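Local coordinates for protein acylphosphatase (Coxiella burnetii, PDB 3TRG) that catalyses the hydrolysis of acyl phosphates, releasing a carboxylate and inorganic phosphate, at residues Lys9-Ile14 with Gly58-Ile63; Leu54-Gly58 with Glu90-Phe95; Lys21-Phe27 with Gly73-Val79. All coordinates share one frame. Where two conformers were deposited one is given. Residue numbers count along the deposited sequence, not the author numbering.

Contact 1 of 3, residues Lys9-Ile14 with Gly58-Ile63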
ATOM      1  N   LYS A   9     -19.929   0.634  -1.825  1.00 12.77           N
ATOM      2  CA  LYS A   9     -19.906   0.991  -3.236  1.00 10.40           C
ATOM      3  C   LYS A   9     -18.588   1.655  -3.629  1.00  9.52           C
ATOM      4  O   LYS A   9     -18.011   1.361  -4.679  1.00 12.55           O
ATOM      5  CB  LYS A   9     -21.061   1.960  -3.503  1.00 17.17           C
ATOM      6  CG  LYS A   9     -21.325   2.266  -4.951  1.00 24.54           C
ATOM      7  CD  LYS A   9     -22.482   3.261  -5.099  1.00 25.34           C
ATOM      8  CE  LYS A   9     -23.773   2.740  -4.483  1.00 26.07           C
ATOM      9  NZ  LYS A   9     -24.932   3.664  -4.730  1.00 24.77           N
ATOM     10  N   ASN A  10     -18.124   2.558  -2.773  1.00  8.83           N
ATOM     11  CA  ASN A  10     -17.034   3.458  -3.117  1.00  7.01           C
ATOM     12  C   ASN A  10     -15.664   3.010  -2.631  1.00 10.37           C
ATOM     13  O   ASN A  10     -14.689   3.745  -2.769  1.00 11.56           O
ATOM     14  CB  ASN A  10     -17.331   4.865  -2.584  1.00 10.82           C
ATOM     15  CG  ASN A  10     -18.407   5.574  -3.378  1.00  9.97           C
ATOM     16  OD1 ASN A  10     -18.529   5.378  -4.583  1.00 12.60           O
ATOM     17  ND2 ASN A  10     -19.197   6.406  -2.701  1.00 12.09           N
ATOM     18  N   GLU A  11     -15.576   1.817  -2.055  1.00 10.31           N
ATOM     19  CA  GLU A  11     -14.284   1.350  -1.560  1.00  9.77           C
ATOM     20  C   GLU A  11     -13.972  -0.069  -2.013  1.00  9.46           C
ATOM     21  O   GLU A  11     -14.873  -0.873  -2.265  1.00 10.58           O
ATOM     22  CB  GLU A  11     -14.218   1.459  -0.032  1.00 12.26           C
ATOM     23  CG  GLU A  11     -14.454   2.878   0.465  1.00 11.41           C
ATOM     24  CD  GLU A  11     -14.534   2.990   1.976  1.00 16.72           C
ATOM     25  OE1 GLU A  11     -14.329   1.977   2.677  1.00 20.38           O
ATOM     26  OE2 GLU A  11     -14.812   4.103   2.461  1.00 17.70           O
ATOM     27  N   THR A  12     -12.684  -0.368  -2.126  1.00  7.13           N
ATOM     28  CA  THR A  12     -12.257  -1.733  -2.383  1.00  8.40           C
ATOM     29  C   THR A  12     -10.896  -1.956  -1.738  1.00  7.96           C
ATOM     30  O   THR A  12     -10.397  -1.094  -1.024  1.00  8.44           O
ATOM     31  CB  THR A  12     -12.195  -2.033  -3.898  1.00  9.16           C
ATOM     32  OG1 THR A  12     -12.046  -3.442  -4.102  1.00  9.49           O
ATOM     33  CG2 THR A  12     -11.035  -1.280  -4.547  1.00  9.52           C
ATOM     34  N   CYS A  13     -10.299  -3.115  -1.981  1.00  8.37           N
ATOM     35  CA  CYS A  13      -8.986  -3.418  -1.433  1.00  6.24           C
ATOM     36  C   CYS A  13      -8.073  -3.950  -2.528  1.00  6.71           C
ATOM     37  O   CYS A  13      -8.537  -4.599  -3.474  1.00  7.20           O
ATOM     38  CB  CYS A  13      -9.086  -4.476  -0.330  1.00  7.44           C
ATOM     39  SG  CYS A  13      -9.968  -3.984   1.158  1.00  7.60           S
ATOM     40  N   ILE A  14      -6.778  -3.679  -2.391  1.00  6.37           N
ATOM     41  CA  ILE A  14      -5.777  -4.257  -3.283  1.00  5.69           C
ATOM     42  C   ILE A  14      -4.649  -4.893  -2.473  1.00  8.06           C
ATOM     43  O   ILE A  14      -4.428  -4.536  -1.311  1.00  8.13           O
ATOM     44  CB  ILE A  14      -5.181  -3.211  -4.262  1.00  6.16           C
ATOM     45  CG1 ILE A  14      -4.392  -2.139  -3.503  1.00  9.22           C
ATOM     46  CG2 ILE A  14      -6.280  -2.593  -5.134  1.00  7.48           C
ATOM     47  CD1 ILE A  14      -3.537  -1.257  -4.414  1.00 10.35           C
ATOM     48  N   GLY A  58      -9.785   1.271   0.681  1.00  6.76           N
ATOM     49  CA  GLY A  58     -10.419   2.570   0.773  1.00  7.74           C
ATOM     50  C   GLY A  58     -10.952   2.987  -0.581  1.00 10.15           C
ATOM     51  O   GLY A  58     -11.206   2.147  -1.445  1.00  9.00           O
ATOM     52  N   GLU A  59     -11.123   4.288  -0.772  1.00  9.52           N
ATOM     53  CA  GLU A  59     -11.653   4.794  -2.030  1.00  9.82           C
ATOM     54  C   GLU A  59     -10.681   4.549  -3.181  1.00  8.35           C
ATOM     55  O   GLU A  59      -9.465   4.565  -2.991  1.00  8.84           O
ATOM     56  CB  GLU A  59     -12.024   6.269  -1.883  1.00  9.93           C
ATOM     57  CG  GLU A  59     -13.177   6.443  -0.903  1.00 13.04           C
ATOM     58  CD  GLU A  59     -13.742   7.843  -0.870  1.00 19.83           C
ATOM     59  OE1 GLU A  59     -13.055   8.781  -1.321  1.00 19.20           O
ATOM     60  OE2 GLU A  59     -14.886   7.999  -0.393  1.00 21.36           O
ATOM     61  N   ARG A  60     -11.217   4.302  -4.372  1.00  9.39           N
ATOM     62  CA  ARG A  60     -10.389   3.886  -5.506  1.00  7.17           C
ATOM     63  C   ARG A  60      -9.430   4.968  -6.008  1.00  8.47           C
ATOM     64  O   ARG A  60      -8.310   4.658  -6.415  1.00  8.77           O
ATOM     65  CB  ARG A  60     -11.268   3.356  -6.642  1.00  6.95           C
ATOM     66  CG  ARG A  60     -12.004   2.073  -6.262  1.00  7.29           C
ATOM     67  CD  ARG A  60     -13.012   1.670  -7.329  1.00  7.62           C
ATOM     68  NE  ARG A  60     -13.768   0.475  -6.960  1.00  9.07           N
ATOM     69  CZ  ARG A  60     -14.867   0.493  -6.211  1.00  9.82           C
ATOM     70  NH1 ARG A  60     -15.327   1.645  -5.740  1.00 12.00           N
ATOM     71  NH2 ARG A  60     -15.503  -0.638  -5.924  1.00 10.35           N
ATOM     72  N   ASP A  61      -9.853   6.228  -5.980  1.00  8.75           N
ATOM     73  CA  ASP A  61      -8.946   7.300  -6.362  1.00 10.05           C
ATOM     74  C   ASP A  61      -7.701   7.271  -5.477  1.00  9.47           C
ATOM     75  O   ASP A  61      -6.583   7.379  -5.975  1.00 11.37           O
ATOM     76  CB  ASP A  61      -9.623   8.667  -6.263  1.00 12.19           C
ATOM     77  CG  ASP A  61     -10.582   8.941  -7.410  1.00 16.01           C
ATOM     78  OD1 ASP A  61     -10.843   8.031  -8.221  1.00 13.12           O
ATOM     79  OD2 ASP A  61     -11.078  10.085  -7.488  1.00 16.47           O
ATOM     80  N   SER A  62      -7.903   7.126  -4.167  1.00  8.37           N
ATOM     81  CA  SER A  62      -6.782   7.051  -3.227  1.00  9.41           C
ATOM     82  C   SER A  62      -5.911   5.829  -3.499  1.00 11.31           C
ATOM     83  O   SER A  62      -4.684   5.917  -3.507  1.00  8.27           O
ATOM     84  CB  SER A  62      -7.277   7.030  -1.780  1.00 12.09           C
ATOM     85  OG  SER A  62      -7.788   8.298  -1.410  1.00 15.28           O
ATOM     86  N   ILE A  63      -6.548   4.684  -3.705  0.86  8.66           N
ATOM     87  CA  ILE A  63      -5.821   3.463  -4.043  0.86  9.21           C
ATOM     88  C   ILE A  63      -4.918   3.690  -5.259  0.86 11.10           C
ATOM     89  O   ILE A  63      -3.732   3.337  -5.250  0.86  9.13           O
ATOM     90  CB  ILE A  63      -6.799   2.291  -4.292  0.86  9.31           C
ATOM     91  CG1 ILE A  63      -7.448   1.860  -2.973  0.86 10.49           C
ATOM     92  CG2 ILE A  63      -6.093   1.117  -4.962  0.86 11.43           C
ATOM     93  CD1 ILE A  63      -8.476   0.769  -3.126  0.86 11.29           C
TER
HETATM   94  O   HOH W   1     -17.721  -1.990  -4.503  0.98 18.86           O
HETATM   95  O   HOH W   2     -13.952   4.447  -5.134  0.82 15.21           O
HETATM   96  O   HOH W   3     -16.200   5.999   1.155  0.91 22.00           O

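Contact 2 of 3, residues Leu54-Gly58 with Glu90-Phe95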
ATOM      1  N   LEU A  54       1.979  -5.201   0.809  1.00  6.23           N
ATOM      2  CA  LEU A  54       0.944  -4.438   1.502  1.00  9.12           C
ATOM      3  C   LEU A  54      -0.459  -4.790   1.034  1.00  8.72           C
ATOM      4  O   LEU A  54      -0.653  -5.313  -0.062  1.00  7.35           O
ATOM      5  CB  LEU A  54       1.168  -2.924   1.345  1.00  6.61           C
ATOM      6  CG  LEU A  54       1.109  -2.390  -0.090  1.00  7.66           C
ATOM      7  CD1 LEU A  54       0.228  -1.154  -0.144  1.00  8.44           C
ATOM      8  CD2 LEU A  54       2.506  -2.075  -0.592  1.00  8.95           C
ATOM      9  N   VAL A  55      -1.426  -4.520   1.904  1.00  5.64           N
ATOM     10  CA  VAL A  55      -2.831  -4.485   1.536  1.00  5.67           C
ATOM     11  C   VAL A  55      -3.333  -3.077   1.836  1.00  6.25           C
ATOM     12  O   VAL A  55      -3.042  -2.513   2.898  1.00  7.92           O
ATOM     13  CB  VAL A  55      -3.651  -5.510   2.338  1.00  5.82           C
ATOM     14  CG1 VAL A  55      -5.148  -5.229   2.203  1.00  7.57           C
ATOM     15  CG2 VAL A  55      -3.324  -6.935   1.873  1.00  6.87           C
ATOM     16  N   ALA A  56      -4.058  -2.494   0.889  1.00  7.02           N
ATOM     17  CA  ALA A  56      -4.599  -1.154   1.069  1.00  8.12           C
ATOM     18  C   ALA A  56      -6.074  -1.157   0.701  1.00  7.78           C
ATOM     19  O   ALA A  56      -6.452  -1.682  -0.347  1.00  7.62           O
ATOM     20  CB  ALA A  56      -3.840  -0.154   0.221  1.00  7.49           C
ATOM     21  N   CYS A  57      -6.898  -0.577   1.572  1.00  5.74           N
ATOM     22  CA  CYS A  57      -8.341  -0.532   1.377  1.00  6.54           C
ATOM     23  C   CYS A  57      -8.834   0.897   1.528  1.00  8.79           C
ATOM     24  O   CYS A  57      -8.372   1.636   2.403  1.00  8.03           O
ATOM     25  CB  CYS A  57      -9.055  -1.393   2.422  1.00  5.76           C
ATOM     26  SG  CYS A  57      -8.609  -3.140   2.425  1.00  7.18           S
ATOM     27  N   GLY A  58      -9.785   1.271   0.681  1.00  6.76           N
ATOM     28  CA  GLY A  58     -10.419   2.570   0.773  1.00  7.74           C
ATOM     29  C   GLY A  58     -10.952   2.987  -0.581  1.00 10.15           C
ATOM     30  O   GLY A  58     -11.206   2.147  -1.445  1.00  9.00           O
ATOM     31  N   GLU A  90     -11.330  -6.817   2.725  1.00  8.58           N
ATOM     32  CA  GLU A  90     -11.018  -7.116   4.117  1.00 11.63           C
ATOM     33  C   GLU A  90     -11.264  -5.853   4.941  1.00 12.36           C
ATOM     34  O   GLU A  90     -11.065  -4.740   4.456  1.00 12.91           O
ATOM     35  CB  GLU A  90      -9.555  -7.568   4.250  1.00 11.06           C
ATOM     36  CG  GLU A  90      -9.213  -8.795   3.413  1.00 12.41           C
ATOM     37  CD  GLU A  90      -7.733  -9.155   3.426  1.00 19.49           C
ATOM     38  OE1 GLU A  90      -6.953  -8.497   4.139  1.00 19.34           O
ATOM     39  OE2 GLU A  90      -7.345 -10.105   2.717  1.00 18.78           O
ATOM     40  N   ASP A  91     -11.703  -6.022   6.184  1.00 10.63           N
ATOM     41  CA  ASP A  91     -12.039  -4.883   7.038  1.00 13.33           C
ATOM     42  C   ASP A  91     -10.862  -4.489   7.929  1.00 14.34           C
ATOM     43  O   ASP A  91     -10.348  -5.314   8.683  1.00 15.15           O
ATOM     44  CB  ASP A  91     -13.261  -5.215   7.900  1.00 18.12           C
ATOM     45  CG  ASP A  91     -13.805  -4.006   8.642  1.00 33.06           C
ATOM     46  OD1 ASP A  91     -13.630  -2.870   8.153  1.00 37.38           O
ATOM     47  OD2 ASP A  91     -14.415  -4.194   9.714  1.00 40.68           O
ATOM     48  N   TYR A  92     -10.433  -3.232   7.814  1.00 12.37           N
ATOM     49  CA  TYR A  92      -9.409  -2.664   8.688  1.00 12.65           C
ATOM     50  C   TYR A  92      -9.860  -1.299   9.185  1.00 16.38           C
ATOM     51  O   TYR A  92     -10.498  -0.549   8.449  1.00 18.05           O
ATOM     52  CB  TYR A  92      -8.089  -2.494   7.938  1.00 10.22           C
ATOM     53  CG  TYR A  92      -7.493  -3.794   7.460  1.00 11.25           C
ATOM     54  CD1 TYR A  92      -6.766  -4.599   8.322  1.00 14.30           C
ATOM     55  CD2 TYR A  92      -7.661  -4.215   6.151  1.00 10.23           C
ATOM     56  CE1 TYR A  92      -6.222  -5.793   7.895  1.00 16.17           C
ATOM     57  CE2 TYR A  92      -7.123  -5.405   5.715  1.00 12.77           C
ATOM     58  CZ  TYR A  92      -6.404  -6.189   6.591  1.00 13.47           C
ATOM     59  OH  TYR A  92      -5.863  -7.378   6.167  1.00 16.03           O
ATOM     60  N   SER A  93      -9.507  -0.969  10.422  1.00 17.64           N
ATOM     61  CA  SER A  93      -9.868   0.323  10.990  1.00 21.33           C
ATOM     62  C   SER A  93      -8.747   1.346  10.829  1.00 19.99           C
ATOM     63  O   SER A  93      -8.974   2.550  10.932  1.00 17.56           O
ATOM     64  CB  SER A  93     -10.242   0.181  12.468  1.00 21.76           C
ATOM     65  OG  SER A  93      -9.202  -0.439  13.206  1.00 28.67           O
ATOM     66  N   ASP A  94      -7.539   0.860  10.567  1.00  8.81           N
ATOM     67  CA  ASP A  94      -6.387   1.735  10.435  1.00  9.26           C
ATOM     68  C   ASP A  94      -5.371   1.128   9.493  1.00  8.26           C
ATOM     69  O   ASP A  94      -5.611   0.073   8.903  1.00  8.23           O
ATOM     70  CB  ASP A  94      -5.737   1.985  11.795  1.00 12.61           C
ATOM     71  CG  ASP A  94      -5.365   0.701  12.515  1.00 19.42           C
ATOM     72  OD1 ASP A  94      -5.306  -0.365  11.864  1.00 17.89           O
ATOM     73  OD2 ASP A  94      -5.128   0.759  13.743  1.00 25.40           O
ATOM     74  N   PHE A  95      -4.235   1.800   9.350  1.00 10.83           N
ATOM     75  CA  PHE A  95      -3.147   1.272   8.539  1.00  9.20           C
ATOM     76  C   PHE A  95      -1.936   1.045   9.431  1.00  9.90           C
ATOM     77  O   PHE A  95      -1.459   1.971  10.085  1.00 11.32           O
ATOM     78  CB  PHE A  95      -2.804   2.213   7.379  1.00  9.64           C
ATOM     79  CG  PHE A  95      -2.125   1.515   6.233  1.00  7.92           C
ATOM     80  CD1 PHE A  95      -0.807   1.104   6.346  1.00  7.26           C
ATOM     81  CD2 PHE A  95      -2.816   1.229   5.071  1.00 10.33           C
ATOM     82  CE1 PHE A  95      -0.180   0.434   5.302  1.00  7.93           C
ATOM     83  CE2 PHE A  95      -2.202   0.563   4.026  1.00  9.91           C
ATOM     84  CZ  PHE A  95      -0.884   0.164   4.140  1.00  8.87           C
TER

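Contact 3 of 3, residues Lys21-Phe27 with Gly73-Val79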
ATOM      1  N   LYS A  21      15.311  -1.811  -4.596  1.00 12.72           N
ATOM      2  CA  LYS A  21      16.014  -1.384  -3.400  1.00 15.18           C
ATOM      3  C   LYS A  21      14.962  -0.837  -2.447  1.00 12.91           C
ATOM      4  O   LYS A  21      14.560   0.324  -2.549  1.00 14.39           O
ATOM      5  CB  LYS A  21      17.047  -0.311  -3.753  1.00 21.25           C
ATOM      6  CG  LYS A  21      17.459   0.590  -2.594  1.00 27.92           C
ATOM      7  CD  LYS A  21      18.146  -0.181  -1.483  1.00 33.28           C
ATOM      8  CE  LYS A  21      18.582   0.758  -0.366  1.00 35.59           C
ATOM      9  NZ  LYS A  21      19.267   0.031   0.738  1.00 37.02           N
ATOM     10  N   VAL A  22      14.493  -1.692  -1.543  1.00 12.21           N
ATOM     11  CA  VAL A  22      13.384  -1.333  -0.664  1.00 11.86           C
ATOM     12  C   VAL A  22      13.707  -1.557   0.810  1.00 11.98           C
ATOM     13  O   VAL A  22      12.837  -1.408   1.666  1.00 13.02           O
ATOM     14  CB  VAL A  22      12.095  -2.112  -1.021  1.00 13.02           C
ATOM     15  CG1 VAL A  22      11.658  -1.799  -2.447  1.00 15.26           C
ATOM     16  CG2 VAL A  22      12.295  -3.620  -0.826  1.00 12.77           C
ATOM     17  N   GLN A  23      14.951  -1.928   1.100  1.00 16.57           N
ATOM     18  CA  GLN A  23      15.390  -2.113   2.481  1.00 19.86           C
ATOM     19  C   GLN A  23      16.258  -0.951   2.953  1.00 16.74           C
ATOM     20  O   GLN A  23      16.964  -0.328   2.159  1.00 17.68           O
ATOM     21  CB  GLN A  23      16.153  -3.435   2.642  1.00 26.84           C
ATOM     22  CG  GLN A  23      15.266  -4.651   2.876  1.00 33.01           C
ATOM     23  CD  GLN A  23      14.640  -5.184   1.600  1.00 41.76           C
ATOM     24  OE1 GLN A  23      15.164  -4.978   0.502  1.00 46.15           O
ATOM     25  NE2 GLN A  23      13.512  -5.878   1.739  1.00 43.71           N
ATOM     26  N   GLY A  24      16.190  -0.661   4.247  1.00 14.94           N
ATOM     27  CA  GLY A  24      17.005   0.381   4.845  1.00 15.11           C
ATOM     28  C   GLY A  24      16.627   1.786   4.420  1.00 15.53           C
ATOM     29  O   GLY A  24      17.454   2.696   4.469  1.00 18.26           O
ATOM     30  N   VAL A  25      15.376   1.968   4.009  1.00 12.32           N
ATOM     31  CA  VAL A  25      14.889   3.278   3.581  1.00 11.73           C
ATOM     32  C   VAL A  25      13.532   3.590   4.212  1.00 10.12           C
ATOM     33  O   VAL A  25      12.765   4.408   3.703  1.00 11.09           O
ATOM     34  CB  VAL A  25      14.800   3.393   2.037  1.00 11.32           C
ATOM     35  CG1 VAL A  25      16.192   3.272   1.413  1.00 14.75           C
ATOM     36  CG2 VAL A  25      13.853   2.338   1.459  1.00 13.25           C
ATOM     37  N   PHE A  26      13.245   2.937   5.333  1.00  7.44           N
ATOM     38  CA  PHE A  26      12.002   3.183   6.051  1.00  7.38           C
ATOM     39  C   PHE A  26      10.794   3.016   5.128  1.00  8.29           C
ATOM     40  O   PHE A  26       9.839   3.791   5.189  1.00  9.18           O
ATOM     41  CB  PHE A  26      12.011   4.587   6.667  1.00 10.03           C
ATOM     42  CG  PHE A  26      13.073   4.786   7.717  1.00 10.66           C
ATOM     43  CD1 PHE A  26      13.005   4.116   8.925  1.00 12.20           C
ATOM     44  CD2 PHE A  26      14.129   5.657   7.499  1.00 11.45           C
ATOM     45  CE1 PHE A  26      13.981   4.304   9.898  1.00 11.33           C
ATOM     46  CE2 PHE A  26      15.103   5.848   8.464  1.00 12.37           C
ATOM     47  CZ  PHE A  26      15.029   5.173   9.663  1.00 11.46           C
ATOM     48  N   PHE A  27      10.830   1.996   4.278  1.00  8.71           N
ATOM     49  CA  PHE A  27       9.745   1.807   3.317  1.00  8.51           C
ATOM     50  C   PHE A  27       8.386   1.541   3.980  1.00 10.17           C
ATOM     51  O   PHE A  27       7.379   2.144   3.592  1.00  9.69           O
ATOM     52  CB  PHE A  27      10.083   0.715   2.296  1.00 10.36           C
ATOM     53  CG  PHE A  27       9.461   0.948   0.950  1.00 10.42           C
ATOM     54  CD1 PHE A  27       8.094   0.827   0.783  1.00  9.28           C
ATOM     55  CD2 PHE A  27      10.240   1.306  -0.142  1.00 11.83           C
ATOM     56  CE1 PHE A  27       7.506   1.056  -0.453  1.00 10.97           C
ATOM     57  CE2 PHE A  27       9.660   1.536  -1.380  1.00 11.77           C
ATOM     58  CZ  PHE A  27       8.294   1.410  -1.536  1.00 10.46           C
ATOM     59  N   GLY A  73       8.308   5.787  -4.089  1.00 13.22           N
ATOM     60  CA  GLY A  73       8.668   5.410  -2.735  1.00 13.38           C
ATOM     61  C   GLY A  73       9.321   6.567  -2.010  1.00 11.95           C
ATOM     62  O   GLY A  73       9.365   7.686  -2.529  1.00 14.46           O
ATOM     63  N   PRO A  74       9.831   6.305  -0.800  1.00 10.14           N
ATOM     64  CA  PRO A  74      10.492   7.318   0.027  1.00 12.49           C
ATOM     65  C   PRO A  74      11.872   7.652  -0.530  1.00 11.96           C
ATOM     66  O   PRO A  74      12.350   6.954  -1.424  1.00 12.61           O
ATOM     67  CB  PRO A  74      10.615   6.620   1.384  1.00 15.14           C
ATOM     68  CG  PRO A  74      10.717   5.182   1.050  1.00 11.94           C
ATOM     69  CD  PRO A  74       9.814   4.984  -0.148  1.00 10.05           C
ATOM     70  N   PRO A  75      12.509   8.710  -0.007  1.00 10.47           N
ATOM     71  CA  PRO A  75      13.844   9.067  -0.496  1.00 13.70           C
ATOM     72  C   PRO A  75      14.820   7.897  -0.383  1.00 15.06           C
ATOM     73  O   PRO A  75      14.829   7.189   0.624  1.00 13.14           O
ATOM     74  CB  PRO A  75      14.266  10.204   0.441  1.00 13.48           C
ATOM     75  CG  PRO A  75      12.978  10.800   0.903  1.00 12.52           C
ATOM     76  CD  PRO A  75      12.036   9.644   1.032  1.00 12.13           C
ATOM     77  N   GLN A  76      15.619   7.702  -1.428  1.00 16.18           N
ATOM     78  CA  GLN A  76      16.648   6.661  -1.474  1.00 17.02           C
ATOM     79  C   GLN A  76      16.122   5.282  -1.879  1.00 17.38           C
ATOM     80  O   GLN A  76      16.907   4.371  -2.150  1.00 18.74           O
ATOM     81  CB  GLN A  76      17.454   6.597  -0.169  1.00 19.25           C
ATOM     82  CG  GLN A  76      18.233   7.883   0.139  1.00 19.39           C
ATOM     83  CD  GLN A  76      19.219   7.721   1.282  1.00 26.26           C
ATOM     84  OE1 GLN A  76      19.844   6.671   1.436  1.00 27.89           O
ATOM     85  NE2 GLN A  76      19.360   8.765   2.095  1.00 25.05           N
ATOM     86  N   ALA A  77      14.803   5.121  -1.930  1.00 15.98           N
ATOM     87  CA  ALA A  77      14.231   3.890  -2.469  1.00 14.54           C
ATOM     88  C   ALA A  77      14.455   3.845  -3.976  1.00 15.81           C
ATOM     89  O   ALA A  77      14.397   4.872  -4.648  1.00 18.75           O
ATOM     90  CB  ALA A  77      12.742   3.799  -2.160  1.00 12.61           C
ATOM     91  N   ALA A  78      14.713   2.653  -4.500  1.00 12.72           N
ATOM     92  CA  ALA A  78      14.852   2.476  -5.940  1.00 14.97           C
ATOM     93  C   ALA A  78      13.970   1.322  -6.392  1.00 12.22           C
ATOM     94  O   ALA A  78      14.422   0.178  -6.488  1.00 11.56           O
ATOM     95  CB  ALA A  78      16.300   2.228  -6.316  1.00 17.52           C
ATOM     96  N   VAL A  79      12.706   1.637  -6.658  1.00 10.06           N
ATOM     97  CA  VAL A  79      11.696   0.635  -6.975  1.00 10.17           C
ATOM     98  C   VAL A  79      11.813   0.156  -8.418  1.00 12.00           C
ATOM     99  O   VAL A  79      11.872   0.966  -9.344  1.00 13.75           O
ATOM    100  CB  VAL A  79      10.272   1.185  -6.724  1.00  7.98           C
ATOM    101  CG1 VAL A  79       9.213   0.216  -7.227  1.00  8.76           C
ATOM    102  CG2 VAL A  79      10.077   1.485  -5.238  1.00 10.36           C
TER
HETATM  103  O   HOH W   4      13.480   6.962   3.020  0.82  8.86           O

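Contact 1 of 3, residues Lys9-Ile14 with Gly58-Ile63
Thr12 and Gly58 form an antiparallel hydrogen-bonded pair, with CA atoms 5.6 Å apart and two backbone bonds: Thr12 N to Gly58 O at 3.0 Å and Gly58 N to Thr12 O at 3.0 Å. Gly58 sits at phi/psi 154/-157, where a CB would jam against the carbonyl O of Cys57, so the corner itself calls for glycine. Glu59 then takes the N-cap position of helix 60-69, and its CA makes a CA-H...O contact with Asn10 O at 3.3 Å. Arg60 reaches back over Glu11-Thr12: its NH1 donates to Lys9 O at 2.9 Å (158°), and Thr12 CG2 lies 3.9 Å from Arg60 CG. One water joins Asn10 O to Arg60 N and NH1; another bridges Glu11 OE2 and Glu59 OE2, while Glu11 also pairs with Lys7. Inward, Ile63 CD1 meets Thr12 CG2 at 3.6 Å and Ile63 CG2 meets Ile14 CD1 at 3.5 Å. Strand 52-57 thus stays bonded to strand 11-19 as far as the corner, and the chain then turns into a helix packed on the sheet, the strand-to-helix step of the second beta-alpha-beta unit in the ferredoxin-like acylphosphatase fold.

Contact 2 of 3, residues Leu54-Gly58 with Glu90-Phe95
A disulfide sulfur set against the edge of a tyrosine ring distinguishes this contact: Cys57 SG, bonded to Cys13, lies 5.2 Å from the centroid of the Tyr92 ring and 82° off its normal, an edge-on sulfur-aromatic arrangement whose closest pair is Cys57 SG to Tyr92 CD2 at 4.0 Å. The same sulfur, Cys57 SG, is 3.6 Å from Glu90 O. The segments share no direct hydrogen bond; side chains of each pack on side chains and backbone atoms of the other. Val55 points toward 90-95, as does Cys57 two residues on, and Val55 CG1 rests 4.0 Å from Tyr92 CE2 and 4.2 Å from Glu90 OE1. Within the loop, Tyr92 OH donates to Glu90 OE1 at 2.6 Å, which ties the far end of the ring to the carboxylate. Residues 90-94 are the greater part of the connection from strand 78-87, at one edge of the sheet, to strand 95-97 at the other, the last connection of the acylphosphatase alpha/beta sandwich. Tyr92 reaches Trp43 on strand 41-46 as well, their ring planes inclined by about 70°. Phe95, the first residue of the edge strand, turns its ring to the helical side of the sheet. Phe95 CE2 approaches Val55 O at 3.4 Å and Ala56 CB at 4.2 Å, with Ala56 CA near the plane of the ring. Val31, Arg32 and Ala35 of helix 27-37 touch this phenylalanine too, so it is wedged between strand 52-57 and that helix.

Contact 3 of 3, residues Lys21-Phe27 with Gly73-Val79
Lys21 and Ala78 are joined by two backbone hydrogen bonds, Lys21 N to Ala78 O at 2.9 Å (150°) and Ala78 N to Lys21 O at 3.0 Å (166°). They make an antiparallel hydrogen-bonded pair with CA atoms 4.8 Å apart and CB atoms 3.7 Å apart on one face. Lys21 NZ leads away and donates to Gln23 O at 2.7 Å. A water spans the gap, donating to Val25 O at 2.7 Å and Pro75 O at 2.8 Å. In acylphosphatases the loop corresponding to that between strand 11-19 and helix 27-37 cradles the phosphate; residues 21-26 occupy that position here, and Phe27 opens the helix, immediately before the predicted active-site Arg28. Val22 O accepts a hydrogen bond from Asn46, also predicted active-site. Facing this loop, Pro74-Ala77 form a type II turn, closed by Ala77 N to Pro74 O at 3.1 Å. Val25 packs onto it, with CG2 4.3 Å from Pro74 CG and 4.1 Å from Ala77 CB, and CG1 3.9 Å from Gln76 CB. The Phe27 ring takes Pro74 CD over one face in a CH-pi contact, 3.9 Å from the centroid and 23° off the normal, while Val79 CG2 lies at its edge, 3.9 Å from Phe27 CE2.

Overall arrangement
Contacts 1 and 2 form one continuous region: they share Gly58 and are joined by the disulfide, Cys13 SG to Cys57 SG 2.0 Å. Ile14 N is probably hydrogen-bonded to Ala56 O at 2.9 Å. Their centres are about 10 Å apart. Contact 3 lies across the chain's centre from both, about 25 Å from contact 1 and 22 Å from contact 2 between centres, yet all three reach the same sheet. It is also nearest the predicted active site: the Phe27 side chain is about 4 Å from that of Asn46 and 5 Å from that of Arg28. From contact 2, the Phe95 side chain is about 8 Å from that of Arg28, whereas contact 1 lies away from the site.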